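Local coordinates for putative uncharacterized protein PAE0789 (PDB 2ZYZ) that probably serves as a structural subunit of an archaeal splicing endonuclease and may bind nucleic acid, at residues F29-L32 against K33-F37. Numbering follows the deposited sequence.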
loop_
_atom_site.group_PDB
_atom_site.type_symbol
_atom_site.label_atom_id
_atom_site.label_comp_id
_atom_site.label_asym_id
_atom_site.label_seq_id
_atom_site.Cartn_x
_atom_site.Cartn_y
_atom_site.Cartn_z
ATOM N N PHE C 29 12.112 15.365 -19.096
ATOM C CA PHE C 29 13.071 15.598 -20.169
ATOM C C PHE C 29 14.318 16.264 -19.606
ATOM O O PHE C 29 15.388 15.866 -19.871
ATOM C CB PHE C 29 12.466 16.436 -21.290
ATOM C CG PHE C 29 11.464 15.712 -22.117
ATOM C CD1 PHE C 29 11.713 14.470 -22.611
ATOM C CD2 PHE C 29 10.263 16.285 -22.411
ATOM C CE1 PHE C 29 10.808 13.845 -23.337
ATOM C CE2 PHE C 29 9.384 15.645 -23.152
ATOM C CZ PHE C 29 9.646 14.421 -23.606
ATOM N N LYS C 30 14.123 17.256 -18.778
ATOM C CA LYS C 30 15.209 17.961 -18.162
ATOM C C LYS C 30 16.059 17.056 -17.321
ATOM O O LYS C 30 17.244 17.160 -17.354
ATOM C CB LYS C 30 14.734 19.098 -17.277
ATOM C CG LYS C 30 14.077 20.212 -17.943
ATOM C CD LYS C 30 14.028 21.400 -17.057
ATOM C CE LYS C 30 13.555 22.617 -17.759
ATOM N NZ LYS C 30 14.645 23.263 -18.457
ATOM N N ASP C 31 15.421 16.187 -16.551
ATOM C CA ASP C 31 16.129 15.242 -15.708
ATOM C C ASP C 31 16.930 14.233 -16.487
ATOM O O ASP C 31 18.023 13.995 -16.168
ATOM C CB ASP C 31 15.201 14.544 -14.701
ATOM C CG ASP C 31 15.954 13.744 -13.660
ATOM O OD1 ASP C 31 16.538 14.333 -12.779
ATOM O OD2 ASP C 31 15.944 12.547 -13.704
ATOM N N LEU C 32 16.354 13.655 -17.520
ATOM C CA LEU C 32 17.072 12.698 -18.325
ATOM C C LEU C 32 18.271 13.336 -19.035
ATOM O O LEU C 32 19.307 12.740 -19.149
ATOM C CB LEU C 32 16.147 12.044 -19.329
ATOM C CG LEU C 32 15.125 11.074 -18.780
ATOM C CD1 LEU C 32 14.146 10.687 -19.832
ATOM C CD2 LEU C 32 15.742 9.875 -18.180
ATOM N N LYS C 33 18.069 14.529 -19.551
ATOM C CA LYS C 33 19.152 15.267 -20.155
ATOM C C LYS C 33 20.300 15.475 -19.190
ATOM O O LYS C 33 21.394 15.158 -19.497
ATOM C CB LYS C 33 18.680 16.542 -20.840
ATOM C CG LYS C 33 18.103 16.261 -22.184
ATOM C CD LYS C 33 17.488 17.474 -22.892
ATOM C CE LYS C 33 16.224 17.104 -23.650
ATOM N NZ LYS C 33 15.279 18.226 -23.745
ATOM N N SER C 34 20.014 15.962 -18.001
ATOM C CA SER C 34 20.996 15.967 -16.937
ATOM C C SER C 34 21.713 14.671 -16.656
ATOM O O SER C 34 22.843 14.682 -16.235
ATOM C CB SER C 34 20.425 16.555 -15.656
ATOM O OG SER C 34 19.600 15.635 -15.000
ATOM N N ARG C 35 21.092 13.545 -16.936
ATOM C CA ARG C 35 21.690 12.272 -16.617
ATOM C C ARG C 35 22.419 11.720 -17.855
ATOM O O ARG C 35 22.847 10.611 -17.874
ATOM C CB ARG C 35 20.631 11.276 -16.092
ATOM C CG ARG C 35 20.108 11.535 -14.691
ATOM C CD ARG C 35 18.865 10.789 -14.431
ATOM N NE ARG C 35 18.267 10.980 -13.126
ATOM C CZ ARG C 35 18.515 10.214 -12.074
ATOM N NH1 ARG C 35 19.389 9.253 -12.166
ATOM N NH2 ARG C 35 17.920 10.414 -10.917
ATOM N N GLY C 36 22.522 12.538 -18.885
ATOM C CA GLY C 36 23.206 12.158 -20.107
ATOM C C GLY C 36 22.444 11.289 -21.079
ATOM O O GLY C 36 23.004 10.573 -21.867
ATOM N N PHE C 37 21.124 11.324 -21.008
ATOM C CA PHE C 37 20.313 10.742 -22.054
ATOM C C PHE C 37 20.113 11.668 -23.240
ATOM O O PHE C 37 20.067 12.837 -23.094
ATOM C CB PHE C 37 18.943 10.316 -21.535
ATOM C CG PHE C 37 18.968 9.116 -20.685
ATOM C CD1 PHE C 37 19.455 9.177 -19.450
ATOM C CD2 PHE C 37 18.473 7.926 -21.134
ATOM C CE1 PHE C 37 19.461 8.077 -18.679
ATOM C CE2 PHE C 37 18.481 6.830 -20.380
ATOM C CZ PHE C 37 18.986 6.906 -19.144
HETATM O O HOH W 1 15.398 12.255 -10.802
#
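A Schellman motif closes helix 23-34 just before strand 38-44, with Leu32 and Phe37 meeting across the turn. Phe37 N donates to Leu32 O at 3.0 Å, Gly36 N to Lys33 O at 2.9 Å, and Gly36, the C-prime residue, takes the positive phi (80°) that reverses the chain. Leu32 O is gripped twice, since Arg35 N reaches it from the opposite face of its carbonyl plane. In the same pair the Leu32 methyl CD2 sits over one face of the Phe37 ring, toward its rim, 4.1 Å from the centroid, a CH-pi contact; both residues also pack on apolar side chains of another protein chain. Within the same turn, Ser34 OG folds back and donates to Asp31 O at 2.6 Å. Asp31 holds CG opposite its backbone N (chi1 -170°), which directs the carboxylate to Arg35, whose NE meets Asp31 OD2 from the syn side but tilted out of the carboxylate plane, at 2.9 Å in a salt bridge, carboxylate and guanidinium planes 63° apart. Tyr99 OH also bonds OD2, a water accepts from Arg35 NH2 and donates weakly to Asp31 OD2, and Arg35 NH1 reaches the backbone of the other protein chain. A leucine in place of Arg35 would probably leave Asp31 without its salt-bridge mate and that neighbouring backbone without its donor. The paired 6→1 and 5→2 backbone bonds are the signature of a Schellman C-cap, here joining a helix to the first strand of the sheet.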